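Local coordinates for protein acetylxylan esterase / glucomannan deacetylase (Cellvibrio japonicus, PDB 2WAA) that removes acetyl groups from acetylated xylan and glucomannan, acting as a carbohydrate esterase in the breakdown of plant cell wall polysaccharides, at residues Ala200-Phe205 / Thr253-Thr258; Trp219-Tyr224 / Asp261-Ala266. All blocks are in the same frame, centred on the assembly; numbering follows the deposited sequence. Where two conformers were deposited one is given.

Interaction 1 of 2, residues Ala200-Phe205 / Thr253-Thr258; sequences ANLPDF and TRFVRT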
# COMPACT_ATOMS: atom_id res chain seq x y z
N ALA A 200 17.70 -3.28 0.68
CA ALA A 200 17.07 -1.97 0.51
C ALA A 200 16.23 -1.70 1.78
O ALA A 200 15.20 -2.35 2.05
CB ALA A 200 16.19 -1.94 -0.76
N ASN A 201 16.70 -0.74 2.55
CA ASN A 201 15.96 -0.31 3.75
C ASN A 201 14.87 0.67 3.34
O ASN A 201 14.79 1.03 2.18
CB ASN A 201 16.95 0.31 4.73
CG ASN A 201 18.02 -0.73 5.17
OD1 ASN A 201 17.67 -1.84 5.55
ND2 ASN A 201 19.31 -0.37 5.08
N LEU A 202 14.03 1.10 4.28
CA LEU A 202 12.92 2.02 3.94
C LEU A 202 13.43 3.25 3.15
O LEU A 202 12.85 3.61 2.15
CB LEU A 202 12.10 2.40 5.18
CG LEU A 202 11.13 3.58 5.00
CD1 LEU A 202 10.05 3.16 3.96
CD2 LEU A 202 10.48 3.89 6.38
N PRO A 203 14.55 3.89 3.56
CA PRO A 203 14.94 5.07 2.79
C PRO A 203 15.32 4.76 1.34
O PRO A 203 15.27 5.68 0.51
CB PRO A 203 16.16 5.62 3.54
CG PRO A 203 15.94 5.16 5.01
CD PRO A 203 15.31 3.75 4.82
N ASP A 204 15.69 3.50 1.07
CA ASP A 204 16.02 3.01 -0.28
C ASP A 204 14.77 2.68 -1.08
O ASP A 204 14.56 3.28 -2.14
CB ASP A 204 16.92 1.76 -0.20
CG ASP A 204 18.18 2.05 0.60
OD1 ASP A 204 18.90 2.96 0.21
OD2 ASP A 204 18.42 1.43 1.63
N PHE A 205 13.92 1.80 -0.56
CA PHE A 205 12.75 1.42 -1.39
C PHE A 205 11.71 2.50 -1.49
O PHE A 205 10.88 2.46 -2.40
CB PHE A 205 12.15 0.02 -1.05
CG PHE A 205 11.49 -0.07 0.32
CD1 PHE A 205 10.20 0.43 0.55
CD2 PHE A 205 12.15 -0.72 1.38
CE1 PHE A 205 9.60 0.33 1.84
CE2 PHE A 205 11.57 -0.83 2.67
CZ PHE A 205 10.27 -0.30 2.89
N THR A 253 16.25 10.88 11.52
CA THR A 253 16.23 12.32 11.29
C THR A 253 16.59 12.60 9.83
O THR A 253 15.90 13.39 9.17
CB THR A 253 17.25 13.00 12.21
OG1 THR A 253 16.79 12.83 13.57
CG2 THR A 253 17.39 14.49 11.91
N ARG A 254 17.63 11.94 9.32
CA ARG A 254 18.01 12.20 7.94
C ARG A 254 16.90 11.79 6.97
O ARG A 254 16.63 12.52 6.02
CB ARG A 254 19.35 11.58 7.61
CG ARG A 254 19.82 12.02 6.23
CD ARG A 254 21.29 11.79 5.99
NE ARG A 254 21.61 12.04 4.58
CZ ARG A 254 22.57 12.87 4.16
NH1 ARG A 254 23.31 13.53 5.05
NH2 ARG A 254 22.79 13.04 2.87
N PHE A 255 16.25 10.66 7.21
CA PHE A 255 15.13 10.25 6.33
C PHE A 255 13.95 11.23 6.35
O PHE A 255 13.38 11.57 5.30
CB PHE A 255 14.72 8.79 6.66
CG PHE A 255 13.57 8.28 5.81
CD1 PHE A 255 13.68 8.25 4.42
CD2 PHE A 255 12.36 7.89 6.39
CE1 PHE A 255 12.61 7.80 3.62
CE2 PHE A 255 11.29 7.43 5.60
CZ PHE A 255 11.42 7.40 4.21
N VAL A 256 13.56 11.72 7.54
CA VAL A 256 12.39 12.57 7.62
C VAL A 256 12.76 13.91 6.98
O VAL A 256 11.94 14.51 6.31
CB VAL A 256 11.91 12.76 9.05
CG1 VAL A 256 10.84 13.85 9.15
CG2 VAL A 256 11.38 11.40 9.61
N ARG A 257 14.03 14.32 7.11
CA ARG A 257 14.48 15.48 6.34
C ARG A 257 14.29 15.32 4.82
O ARG A 257 13.87 16.26 4.14
CB ARG A 257 15.92 15.85 6.68
CG ARG A 257 16.01 16.58 7.97
CD ARG A 257 17.44 17.05 8.29
NE ARG A 257 17.37 17.69 9.61
CZ ARG A 257 18.27 17.55 10.57
NH1 ARG A 257 19.35 16.79 10.38
NH2 ARG A 257 18.07 18.17 11.74
N THR A 258 14.59 14.13 4.28
CA THR A 258 14.30 13.85 2.89
C THR A 258 12.80 13.97 2.58
O THR A 258 12.39 14.57 1.57
CB THR A 258 14.78 12.41 2.53
OG1 THR A 258 16.21 12.34 2.67
CG2 THR A 258 14.36 12.00 1.08
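F255 reaches out from helix 245-262 and lays its ring against L202 and P203, the first two residues of the short helix 202-205. The two partners divide the ring between them. P203 packs against the CD1-CE1 side, with its CB 3.7 Å from F255 CD1 and its CA 3.7 Å from F255 CE1; L202 takes the far part, where its CD2 comes within 3.7 Å of F255 CE2 and its CG within 3.9 Å of F255 CZ. The L202 side chain crosses that of F255 at about a right angle. With CG anti to the backbone nitrogen (chi1 180°), the phenylalanine side chain extends straight out from its helix. The closest CA atoms, of P203 and F255, are 6.3 Å apart, and a long flat residue suits this place because its ring reaches across that distance. Proline fits the first turn of a helix, where it gives up no backbone hydrogen bond, and offers a rigid apolar ring to its neighbour.

This apolar core contrasts with the outer sides of both helices, where R254 and R257 are exposed and D204 turns back to accept a hydrogen bond from N201 N at 2.9 Å through OD2. The buried side continues inward: L202 and F255 both touch L138 of strand 133-139, Y206 meets the F255 ring edge-to-face, and T253 and V256 pack on helix 278-295.

Interaction 2 of 2, residues Trp219-Tyr224 / Asp261-Ala266; sequences WDHHRY and DNHPQA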
# COMPACT_ATOMS: atom_id res chain seq x y z
N TRP A 219 10.87 6.27 -8.63
CA TRP A 219 9.57 6.92 -8.49
C TRP A 219 9.72 8.43 -8.51
O TRP A 219 10.41 9.04 -7.63
CB TRP A 219 8.87 6.46 -7.18
CG TRP A 219 7.57 7.13 -6.96
CD1 TRP A 219 7.30 8.12 -6.03
CD2 TRP A 219 6.35 6.91 -7.67
NE1 TRP A 219 5.98 8.51 -6.12
CE2 TRP A 219 5.38 7.78 -7.12
CE3 TRP A 219 5.99 6.06 -8.72
CZ2 TRP A 219 4.07 7.83 -7.59
CZ3 TRP A 219 4.70 6.10 -9.19
CH2 TRP A 219 3.74 6.98 -8.61
N ASP A 220 9.06 9.08 -9.47
CA ASP A 220 9.04 10.53 -9.50
C ASP A 220 7.97 11.06 -8.52
O ASP A 220 6.78 10.82 -8.69
CB ASP A 220 8.70 10.95 -10.92
CG ASP A 220 8.63 12.46 -11.09
OD1 ASP A 220 8.87 13.21 -10.11
OD2 ASP A 220 8.30 12.87 -12.23
N HIS A 221 8.40 11.80 -7.48
CA HIS A 221 7.47 12.23 -6.42
C HIS A 221 6.43 13.23 -6.87
O HIS A 221 5.42 13.43 -6.21
CB HIS A 221 8.28 12.77 -5.25
CG HIS A 221 9.07 11.72 -4.58
ND1 HIS A 221 8.47 10.70 -3.88
CD2 HIS A 221 10.40 11.49 -4.53
CE1 HIS A 221 9.40 9.89 -3.41
NE2 HIS A 221 10.57 10.34 -3.81
N HIS A 222 6.67 13.86 -8.01
CA HIS A 222 5.71 14.80 -8.55
C HIS A 222 4.44 14.04 -8.89
O HIS A 222 3.37 14.62 -9.05
CB HIS A 222 6.30 15.45 -9.81
CG HIS A 222 5.42 16.51 -10.41
ND1 HIS A 222 4.43 16.23 -11.33
CD2 HIS A 222 5.37 17.85 -10.20
CE1 HIS A 222 3.80 17.36 -11.66
NE2 HIS A 222 4.36 18.35 -10.99
N ARG A 223 4.55 12.72 -9.03
CA ARG A 223 3.38 11.92 -9.42
C ARG A 223 2.44 11.65 -8.24
O ARG A 223 1.32 11.17 -8.45
CB ARG A 223 3.82 10.55 -10.00
CG ARG A 223 4.69 10.63 -11.29
CD ARG A 223 5.22 9.20 -11.70
NE ARG A 223 4.12 8.34 -12.15
CZ ARG A 223 4.24 7.04 -12.37
NH1 ARG A 223 5.42 6.43 -12.25
NH2 ARG A 223 3.17 6.36 -12.79
N TYR A 224 2.90 11.87 -7.01
CA TYR A 224 1.97 11.77 -5.85
C TYR A 224 2.50 12.64 -4.71
O TYR A 224 3.53 12.31 -4.11
CB TYR A 224 1.88 10.31 -5.38
CG TYR A 224 0.80 10.04 -4.35
CD1 TYR A 224 -0.54 9.98 -4.71
CD2 TYR A 224 1.13 9.87 -3.01
CE1 TYR A 224 -1.55 9.75 -3.77
CE2 TYR A 224 0.10 9.62 -2.04
CZ TYR A 224 -1.22 9.56 -2.44
OH TYR A 224 -2.22 9.27 -1.54
N ASP A 261 11.64 17.65 2.56
CA ASP A 261 12.16 18.35 1.39
C ASP A 261 11.43 17.88 0.12
O ASP A 261 11.03 18.69 -0.71
CB ASP A 261 13.67 18.10 1.29
CG ASP A 261 14.25 18.60 -0.00
OD1 ASP A 261 13.77 19.68 -0.47
OD2 ASP A 261 15.17 17.94 -0.56
N ASN A 262 11.23 16.57 -0.03
CA ASN A 262 10.50 16.06 -1.22
C ASN A 262 9.03 16.41 -1.32
O ASN A 262 8.47 16.44 -2.41
CB ASN A 262 10.61 14.52 -1.29
CG ASN A 262 12.00 14.05 -1.63
OD1 ASN A 262 12.89 14.87 -1.92
ND2 ASN A 262 12.22 12.74 -1.59
N HIS A 263 8.40 16.67 -0.16
CA HIS A 263 6.93 16.85 -0.07
C HIS A 263 6.69 18.08 0.79
O HIS A 263 6.35 17.96 2.00
CB HIS A 263 6.33 15.63 0.63
CG HIS A 263 6.75 14.33 0.00
ND1 HIS A 263 6.36 13.97 -1.27
CD2 HIS A 263 7.53 13.33 0.47
CE1 HIS A 263 6.88 12.77 -1.56
NE2 HIS A 263 7.60 12.37 -0.52
N PRO A 264 6.93 19.27 0.20
CA PRO A 264 7.02 20.48 1.01
C PRO A 264 5.71 20.82 1.67
O PRO A 264 5.70 21.55 2.66
CB PRO A 264 7.42 21.58 -0.01
CG PRO A 264 7.07 20.99 -1.36
CD PRO A 264 7.30 19.51 -1.21
N GLN A 265 4.62 20.31 1.12
CA GLN A 265 3.26 20.55 1.62
C GLN A 265 2.81 19.50 2.66
O GLN A 265 1.72 19.64 3.24
CB GLN A 265 2.25 20.46 0.46
CG GLN A 265 1.96 18.96 -0.02
CD GLN A 265 3.24 18.28 -0.60
OE1 GLN A 265 4.15 18.97 -1.06
NE2 GLN A 265 3.30 16.93 -0.58
N ALA A 266 3.59 18.44 2.86
CA ALA A 266 3.08 17.32 3.70
C ALA A 266 3.25 17.55 5.22
O ALA A 266 4.22 18.18 5.64
CB ALA A 266 3.77 16.03 3.32
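H221 and H263 meet ring against ring, the edge of H263 turned toward the face of H221 in an offset edge-to-face pair. The planes stand at 89° and the centroids lie 5.0 Å apart. The corner that makes the approach is H263 CE1, which comes to 3.5 Å from H221 ND1 and 3.9 Å from H221 CG. Histidine suits this place because it is flat enough to pack while both its nitrogens can take hydrogen-bond partners: H263 ND1 bonds to OE1 of Q225 and H263 NE2 to the hydroxyl of Y206, so both nitrogens of this buried side chain are held and its rotation is fixed.

N262, the third main contributor, lies against the other end of the H221 ring. Its ND2 is 3.7 Å from H221 NE2 and equally 3.7 Å from H221 CD2, with amide and imidazole planes 31° apart; this is contact packing, and the hydrogen bond of ND2 goes to Y206 OH. Y206 also stacks on the H221 ring, which ties the three residues together. The CG of H221 lies anti to its carbonyl carbon (chi1 -67°), and this swings the ring from the 3-10 turn 221-223 toward N262 and H263.

Helix 245-262 ends here, and a type I beta turn from H263 to A266 leads into strand 267-270. Strand 228-231, helix 245-262 and strand 267-270 form a beta-alpha-beta crossover between adjacent parallel strands, as in the alpha/beta SGNH-hydrolase fold, with this contact at the helix's C-terminal end.

In the fold
Both contacts belong to the GDSL-like esterase domain and share helix 245-262: interaction 1 uses a turn within it, interaction 2 its C-terminal end. Their centres are about 14 Å apart, on the same side of the chain's centre. Along the chain the segments alternate, 200-205 and 219-224 coming first, 253-258 and 261-266 following, so two successive parts of the connection between strands 177-183 and 228-231 meet the helix and then its end and the turn that follows. Y206, just after the first segment, touches F255 in one contact and H221, N262 and H263 in the other. Interaction 1 lies nearer the catalytic side, the side chains of L202 and N236, a probable transition-state stabiliser, being about 9 Å apart; interaction 2 lies away from the catalytic residues.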